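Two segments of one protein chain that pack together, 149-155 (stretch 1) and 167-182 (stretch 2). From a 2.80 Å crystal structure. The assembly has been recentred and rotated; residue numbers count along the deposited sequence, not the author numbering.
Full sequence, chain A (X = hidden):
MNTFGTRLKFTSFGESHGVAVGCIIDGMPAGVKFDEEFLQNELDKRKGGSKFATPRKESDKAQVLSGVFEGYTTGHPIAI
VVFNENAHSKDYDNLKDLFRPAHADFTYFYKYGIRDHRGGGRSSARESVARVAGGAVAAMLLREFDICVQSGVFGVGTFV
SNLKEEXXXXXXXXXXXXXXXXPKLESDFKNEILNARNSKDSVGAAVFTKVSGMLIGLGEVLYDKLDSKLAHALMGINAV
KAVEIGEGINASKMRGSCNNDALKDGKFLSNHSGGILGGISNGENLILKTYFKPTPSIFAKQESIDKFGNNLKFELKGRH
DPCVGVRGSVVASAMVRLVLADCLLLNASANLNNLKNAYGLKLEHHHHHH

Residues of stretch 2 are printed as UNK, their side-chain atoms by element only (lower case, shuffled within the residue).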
ATOM      1  N   VAL A 149     -23.974  -4.644  12.324  1.00 68.37           N
ATOM      2  CA  VAL A 149     -23.177  -5.859  12.412  1.00 69.54           C
ATOM      3  C   VAL A 149     -23.295  -6.424  13.825  1.00 70.05           C
ATOM      4  O   VAL A 149     -23.003  -5.734  14.803  1.00 71.73           O
ATOM      5  CB  VAL A 149     -21.686  -5.576  12.088  1.00 68.65           C
ATOM      6  CG1 VAL A 149     -20.866  -6.842  12.253  1.00 68.15           C
ATOM      7  CG2 VAL A 149     -21.554  -5.061  10.663  1.00 66.99           C
ATOM      8  N   GLN A 150     -23.733  -7.673  13.926  1.00 69.66           N
ATOM      9  CA  GLN A 150     -23.893  -8.335  15.216  1.00 68.88           C
ATOM     10  C   GLN A 150     -23.448  -9.784  15.113  1.00 67.88           C
ATOM     11  O   GLN A 150     -23.589 -10.403  14.058  1.00 67.77           O
ATOM     12  CB  GLN A 150     -25.354  -8.261  15.657  1.00 71.28           C
ATOM     13  CG  GLN A 150     -26.325  -7.998  14.509  1.00 70.86           C
ATOM     14  CD  GLN A 150     -27.747  -7.755  14.982  1.00 70.47           C
ATOM     15  OE1 GLN A 150     -27.969  -7.207  16.068  1.00 69.44           O
ATOM     16  NE2 GLN A 150     -28.720  -8.143  14.158  1.00 69.08           N
ATOM     17  N   SER A 151     -22.914 -10.317  16.213  1.00 67.97           N
ATOM     18  CA  SER A 151     -22.415 -11.697  16.273  1.00 65.45           C
ATOM     19  C   SER A 151     -22.722 -12.357  17.614  1.00 63.72           C
ATOM     20  O   SER A 151     -23.010 -11.680  18.606  1.00 62.01           O
ATOM     21  CB  SER A 151     -20.898 -11.717  16.077  1.00 65.60           C
ATOM     22  OG  SER A 151     -20.513 -11.018  14.903  1.00 69.38           O
ATOM     23  N   GLY A 152     -22.635 -13.685  17.634  1.00 62.03           N
ATOM     24  CA  GLY A 152     -22.888 -14.436  18.849  1.00 61.46           C
ATOM     25  C   GLY A 152     -22.444 -15.881  18.730  1.00 61.79           C
ATOM     26  O   GLY A 152     -22.237 -16.368  17.620  1.00 63.56           O
ATOM     27  N   VAL A 153     -22.302 -16.571  19.863  1.00 60.36           N
ATOM     28  CA  VAL A 153     -21.871 -17.973  19.872  1.00 58.43           C
ATOM     29  C   VAL A 153     -23.028 -18.931  19.590  1.00 58.70           C
ATOM     30  O   VAL A 153     -24.050 -18.897  20.275  1.00 58.29           O
ATOM     31  CB  VAL A 153     -21.280 -18.387  21.239  1.00 57.53           C
ATOM     32  CG1 VAL A 153     -20.641 -19.760  21.127  1.00 55.29           C
ATOM     33  CG2 VAL A 153     -20.288 -17.359  21.726  1.00 55.19           C
ATOM     34  N   PHE A 154     -22.864 -19.799  18.597  1.00 58.04           N
ATOM     35  CA  PHE A 154     -23.919 -20.747  18.289  1.00 56.62           C
ATOM     36  C   PHE A 154     -23.477 -22.174  18.486  1.00 58.18           C
ATOM     37  O   PHE A 154     -24.275 -23.103  18.362  1.00 61.01           O
ATOM     38  CB  PHE A 154     -24.436 -20.557  16.866  1.00 53.82           C
ATOM     39  CG  PHE A 154     -23.497 -21.002  15.778  1.00 51.11           C
ATOM     40  CD1 PHE A 154     -23.678 -22.230  15.144  1.00 50.27           C
ATOM     41  CD2 PHE A 154     -22.527 -20.133  15.274  1.00 49.94           C
ATOM     42  CE1 PHE A 154     -22.915 -22.578  13.999  1.00 49.08           C
ATOM     43  CE2 PHE A 154     -21.764 -20.471  14.138  1.00 48.47           C
ATOM     44  CZ  PHE A 154     -21.961 -21.694  13.500  1.00 46.75           C
ATOM     45  N   GLY A 155     -22.203 -22.349  18.812  1.00 58.33           N
ATOM     46  CA  GLY A 155     -21.678 -23.678  19.030  1.00 55.76           C
ATOM     47  C   GLY A 155     -20.557 -23.657  20.042  1.00 56.27           C
ATOM     48  O   GLY A 155     -19.705 -22.765  20.032  1.00 57.35           O
ATOM     49  N   UNK A 167     -32.525 -17.505  12.168  1.00 86.75           N
ATOM     50  CA  UNK A 167     -33.374 -17.987  13.257  1.00 83.95           C
ATOM     51  C   UNK A 167     -32.712 -17.864  14.628  1.00 81.07           C
ATOM     52  O   UNK A 167     -33.364 -18.028  15.657  1.00 78.83           O
ATOM     53  o   UNK A 167     -35.712 -21.431  12.206  1.00 91.52           O
ATOM     54  c   UNK A 167     -35.402 -21.282  13.408  1.00 90.90           C
ATOM     55  c   UNK A 167     -33.752 -19.442  13.006  1.00 85.43           C
ATOM     56  c   UNK A 167     -34.899 -19.926  13.853  1.00 88.82           C
ATOM     57  o   UNK A 167     -35.487 -22.193  14.255  1.00 92.80           O
ATOM     58  N   UNK A 168     -31.413 -17.591  14.629  1.00 79.29           N
ATOM     59  CA  UNK A 168     -30.668 -17.431  15.867  1.00 78.28           C
ATOM     60  C   UNK A 168     -31.193 -16.195  16.589  1.00 78.11           C
ATOM     61  O   UNK A 168     -31.427 -15.158  15.969  1.00 78.07           O
ATOM     62  c   UNK A 168     -28.510 -18.488  14.999  1.00 74.44           C
ATOM     63  c   UNK A 168     -27.441 -19.625  13.149  1.00 72.66           C
ATOM     64  c   UNK A 168     -28.074 -18.499  13.679  1.00 73.99           C
ATOM     65  c   UNK A 168     -28.302 -19.621  15.775  1.00 72.95           C
ATOM     66  c   UNK A 168     -29.168 -17.264  15.583  1.00 77.10           C
ATOM     67  c   UNK A 168     -27.242 -20.742  13.937  1.00 70.46           C
ATOM     68  c   UNK A 168     -27.673 -20.743  15.248  1.00 70.99           C
ATOM     69  N   UNK A 169     -31.358 -16.301  17.902  1.00 77.38           N
ATOM     70  CA  UNK A 169     -31.882 -15.196  18.687  1.00 77.60           C
ATOM     71  C   UNK A 169     -30.831 -14.188  19.117  1.00 77.06           C
ATOM     72  O   UNK A 169     -30.110 -14.408  20.087  1.00 76.72           O
ATOM     73  c   UNK A 169     -32.587 -15.730  19.927  1.00 80.36           C
ATOM     74  o   UNK A 169     -33.233 -13.554  20.623  1.00 83.16           O
ATOM     75  o   UNK A 169     -34.724 -15.176  20.795  1.00 84.74           O
ATOM     76  c   UNK A 169     -33.587 -14.749  20.488  1.00 82.83           C
ATOM     77  N   UNK A 170     -30.760 -13.070  18.407  1.00 77.07           N
ATOM     78  CA  UNK A 170     -29.797 -12.034  18.740  1.00 78.11           C
ATOM     79  C   UNK A 170     -30.258 -11.252  19.955  1.00 80.48           C
ATOM     80  O   UNK A 170     -29.449 -10.674  20.679  1.00 81.30           O
ATOM     81  c   UNK A 170     -27.209 -11.329  16.857  1.00 73.21           C
ATOM     82  c   UNK A 170     -29.598 -11.094  17.553  1.00 75.06           C
ATOM     83  c   UNK A 170     -26.592 -12.489  14.844  1.00 74.14           C
ATOM     84  c   UNK A 170     -27.925 -12.723  14.572  1.00 72.59           C
ATOM     85  c   UNK A 170     -28.548 -11.560  16.594  1.00 73.24           C
ATOM     86  c   UNK A 170     -28.895 -12.256  15.444  1.00 72.76           C
ATOM     87  c   UNK A 170     -26.232 -11.791  15.993  1.00 74.35           C
ATOM     88  N   UNK A 171     -31.566 -11.221  20.172  1.00 83.82           N
ATOM     89  CA  UNK A 171     -32.119 -10.517  21.321  1.00 86.26           C
ATOM     90  C   UNK A 171     -31.602 -11.255  22.550  1.00 86.96           C
ATOM     91  O   UNK A 171     -31.078 -10.653  23.490  1.00 86.97           O
ATOM     92  c   UNK A 171     -34.448  -8.343  20.304  1.00 93.63           C
ATOM     93  o   UNK A 171     -35.346  -8.020  21.117  1.00 94.79           O
ATOM     94  c   UNK A 171     -34.215  -9.827  20.045  1.00 91.43           C
ATOM     95  c   UNK A 171     -33.643 -10.558  21.257  1.00 87.61           C
ATOM     96  o   UNK A 171     -33.738  -7.505  19.698  1.00 92.97           O
ATOM     97  N   UNK A 172     -31.741 -12.577  22.512  1.00 87.31           N
ATOM     98  CA  UNK A 172     -31.278 -13.446  23.584  1.00 87.68           C
ATOM     99  C   UNK A 172     -29.750 -13.316  23.681  1.00 87.33           C
ATOM    100  O   UNK A 172     -29.186 -13.282  24.776  1.00 87.61           O
ATOM    101  c   UNK A 172     -32.041 -16.720  26.593  1.00 91.73           C
ATOM    102  c   UNK A 172     -32.277 -15.860  25.523  1.00 90.94           C
ATOM    103  c   UNK A 172     -30.955 -17.587  26.559  1.00 92.80           C
ATOM    104  c   UNK A 172     -30.114 -17.596  25.455  1.00 92.65           C
ATOM    105  c   UNK A 172     -31.440 -15.858  24.413  1.00 90.43           C
ATOM    106  c   UNK A 172     -30.359 -16.733  24.390  1.00 91.79           C
ATOM    107  c   UNK A 172     -31.673 -14.899  23.273  1.00 88.91           C
ATOM    108  N   UNK A 173     -29.086 -13.227  22.531  1.00 86.04           N
ATOM    109  CA  UNK A 173     -27.636 -13.110  22.503  1.00 84.88           C
ATOM    110  C   UNK A 173     -27.139 -11.926  23.311  1.00 84.34           C
ATOM    111  O   UNK A 173     -26.234 -12.066  24.127  1.00 85.19           O
ATOM    112  c   UNK A 173     -27.149 -12.996  21.068  1.00 85.40           C
ATOM    113  N   UNK A 174     -27.734 -10.760  23.084  1.00 83.93           N
ATOM    114  CA  UNK A 174     -27.336  -9.544  23.789  1.00 83.41           C
ATOM    115  C   UNK A 174     -27.387  -9.707  25.307  1.00 82.23           C
ATOM    116  O   UNK A 174     -26.474  -9.280  26.013  1.00 81.06           O
ATOM    117  c   UNK A 174     -29.064  -6.825  21.530  1.00 86.12           C
ATOM    118  c   UNK A 174     -28.145  -7.992  21.892  1.00 87.26           C
ATOM    119  n   UNK A 174     -27.405  -5.852  19.899  1.00 82.82           N
ATOM    120  c   UNK A 174     -28.807  -6.338  20.101  1.00 85.71           C
ATOM    121  c   UNK A 174     -28.239  -8.370  23.372  1.00 85.16           C
ATOM    122  N   UNK A 175     -28.451 -10.340  25.800  1.00 81.72           N
ATOM    123  CA  UNK A 175     -28.645 -10.534  27.234  1.00 80.79           C
ATOM    124  C   UNK A 175     -27.860 -11.722  27.820  1.00 78.95           C
ATOM    125  O   UNK A 175     -27.713 -11.829  29.039  1.00 77.18           O
ATOM    126  c   UNK A 175     -30.562 -10.452  28.981  1.00 87.31           C
ATOM    127  c   UNK A 175     -30.144 -10.687  27.520  1.00 82.62           C
ATOM    128  c   UNK A 175     -30.340  -9.000  29.443  1.00 88.16           C
ATOM    129  n   UNK A 175     -32.212  -9.115  31.151  1.00 86.75           N
ATOM    130  c   UNK A 175     -30.772  -8.789  30.905  1.00 87.78           C
ATOM    131  N   UNK A 176     -27.352 -12.599  26.953  1.00 77.54           N
ATOM    132  CA  UNK A 176     -26.576 -13.760  27.392  1.00 75.30           C
ATOM    133  C   UNK A 176     -25.151 -13.420  27.814  1.00 75.15           C
ATOM    134  O   UNK A 176     -24.489 -12.576  27.205  1.00 74.17           O
ATOM    135  o   UNK A 176     -25.614 -15.854  26.669  1.00 72.45           O
ATOM    136  c   UNK A 176     -26.498 -14.809  26.287  1.00 73.83           C
ATOM    137  N   UNK A 177     -24.677 -14.105  28.848  1.00 75.01           N
ATOM    138  CA  UNK A 177     -23.331 -13.890  29.352  1.00 74.55           C
ATOM    139  C   UNK A 177     -22.325 -14.463  28.376  1.00 73.10           C
ATOM    140  O   UNK A 177     -21.138 -14.164  28.459  1.00 72.54           O
ATOM    141  c   UNK A 177     -25.274 -15.623  31.583  1.00 84.93           C
ATOM    142  c   UNK A 177     -23.145 -14.566  30.711  1.00 76.43           C
ATOM    143  o   UNK A 177     -25.602 -16.178  32.661  1.00 86.07           O
ATOM    144  c   UNK A 177     -24.331 -14.425  31.647  1.00 81.25           C
ATOM    145  o   UNK A 177     -25.690 -16.009  30.462  1.00 85.43           O
ATOM    146  N   UNK A 178     -22.796 -15.299  27.457  1.00 71.17           N
ATOM    147  CA  UNK A 178     -21.896 -15.904  26.480  1.00 69.50           C
ATOM    148  C   UNK A 178     -22.310 -15.642  25.029  1.00 68.80           C
ATOM    149  O   UNK A 178     -21.767 -16.238  24.097  1.00 70.38           O
ATOM    150  c   UNK A 178     -21.736 -17.436  26.726  1.00 67.82           C
ATOM    151  c   UNK A 178     -23.018 -19.630  26.910  1.00 66.41           C
ATOM    152  c   UNK A 178     -21.012 -17.670  28.030  1.00 64.68           C
ATOM    153  c   UNK A 178     -23.100 -18.119  26.762  1.00 68.18           C
ATOM    154  N   UNK A 179     -23.267 -14.737  24.848  1.00 66.65           N
ATOM    155  CA  UNK A 179     -23.747 -14.362  23.518  1.00 64.76           C
ATOM    156  C   UNK A 179     -24.421 -15.509  22.772  1.00 65.47           C
ATOM    157  O   UNK A 179     -24.414 -15.548  21.541  1.00 66.83           O
ATOM    158  c   UNK A 179     -22.332 -11.580  23.838  1.00 57.70           C
ATOM    159  c   UNK A 179     -20.405 -12.998  23.651  1.00 57.04           C
ATOM    160  c   UNK A 179     -22.588 -13.810  22.676  1.00 61.67           C
ATOM    161  c   UNK A 179     -21.758 -12.771  23.391  1.00 59.30           C
ATOM    162  c   UNK A 179     -20.226 -10.879  24.788  1.00 54.36           C
ATOM    163  c   UNK A 179     -21.572 -10.637  24.534  1.00 54.90           C
ATOM    164  c   UNK A 179     -19.640 -12.060  24.345  1.00 54.92           C
ATOM    165  N   UNK A 180     -25.010 -16.433  23.520  1.00 65.11           N
ATOM    166  CA  UNK A 180     -25.702 -17.580  22.944  1.00 65.08           C
ATOM    167  C   UNK A 180     -26.777 -17.134  21.947  1.00 65.24           C
ATOM    168  O   UNK A 180     -27.495 -16.173  22.205  1.00 65.69           O
ATOM    169  s   UNK A 180     -27.259 -19.876  23.523  1.00 64.46           S
ATOM    170  c   UNK A 180     -26.346 -18.401  24.067  1.00 65.59           C
ATOM    171  N   UNK A 181     -26.883 -17.836  20.818  1.00 65.83           N
ATOM    172  CA  UNK A 181     -27.879 -17.528  19.779  1.00 66.30           C
ATOM    173  C   UNK A 181     -28.994 -18.576  19.714  1.00 66.15           C
ATOM    174  O   UNK A 181     -29.930 -18.446  18.927  1.00 65.55           O
ATOM    175  c   UNK A 181     -25.632 -16.404  16.763  1.00 64.41           C
ATOM    176  c   UNK A 181     -26.228 -16.280  18.152  1.00 64.64           C
ATOM    177  c   UNK A 181     -27.213 -17.426  18.396  1.00 65.44           C
ATOM    178  c   UNK A 181     -26.943 -14.952  18.308  1.00 63.65           C
ATOM    179  N   UNK A 182     -28.873 -19.618  20.530  1.00 67.49           N
ATOM    180  CA  UNK A 182     -29.860 -20.691  20.596  1.00 69.43           C
ATOM    181  C   UNK A 182     -30.153 -20.900  22.081  1.00 71.72           C
ATOM    182  O   UNK A 182     -29.414 -21.594  22.772  1.00 73.27           O
ATOM    183  o   UNK A 182     -31.573 -22.623  19.758  1.00 70.36           O
ATOM    184  c   UNK A 182     -30.390 -22.980  19.630  1.00 69.04           C
ATOM    185  o   UNK A 182     -30.078 -24.112  19.207  1.00 68.60           O
ATOM    186  c   UNK A 182     -29.299 -21.986  19.991  1.00 68.39           C
TER

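Position 167 carries three carbons, the third bearing two oxygens, and is out of reach of stretch 1: Glu-167, left to solvent. At 168 one carbon leads to a six-carbon ring that reaches the CB of Phe-154; this is Phe-168, its CE2 3.6 Å from Phe-154 CB, the two rings oblique with planes at 51°. Position 169 has two carbons, the second with two oxygens, and no contact across. It is Asp-169, the N-cap: its OD1 accepts from N of residue 172 at 2.6 Å.

Position 170 is again a carbon and a six-carbon ring, laid against the strand backbone: Phe-170. Its CE1 lies 3.5 Å from Gln-150 C, with the Gln-150 side chain over one face and Ser-151 N at the edge. Position 171, three carbons, the third carrying two oxygens, starts away from the strand: Glu-171. At 172, one carbon, then a ring of six carbons, out of reach: Phe-172. A single carbon at 173, directed toward the strand, makes Ala-173. Four carbons in a row ending in nitrogen mark 174 as Lys-174, whose CA-to-CB bond points sideways but whose end comes nearer to stretch 1; the same chain at 175, far off, is Lys-175.

One carbon and one oxygen at 176 give Ser-176, the first residue to leave helical geometry. Its OG accepts from N of residue 178 at 3.0 Å, bracing the turn. Position 177, three carbons, the third carrying two oxygens, is Glu-177, out of reach. Position 178 has four carbons forked at the first, one arm two carbons long: Ile-178, whose backbone O lies 3.0 Å from Val-153 CG2. At 179, one carbon, then a ring of six carbons, starts toward the strand but its end leads away: Phe-179, phi/psi 64/29. At 180, one carbon and one sulfur, on a CA-to-CB bond that points away: Cys-180. Four carbons forked at the second make 181 Leu-181, with CD1 3.5 Å from Gly-152 O. Position 182 has two carbons, the second carrying two oxygens, and makes no contact across: Asp-182.

The contact joins backbone pairing to aromatic packing. Val-153 N gives a weak bond to Phe-179 O at 2.9 Å, and Leu-181 N donates to Val-153 O at 3.1 Å. Gly-152 permits this closeness, since an ideal CB there would sit 2.6 Å from Phe-179 O. The helix crosses the strand at 83°, and Phe-170 packs on Gln-150, while Phe-168 and Leu-181 both meet Phe-154 CB. The rule: a glycine where CA atoms come closest, rings and branched carbons beside it, charges mostly outside.

Stretch 2, residues 167-182: EFDFEFAKKSEIFCLD
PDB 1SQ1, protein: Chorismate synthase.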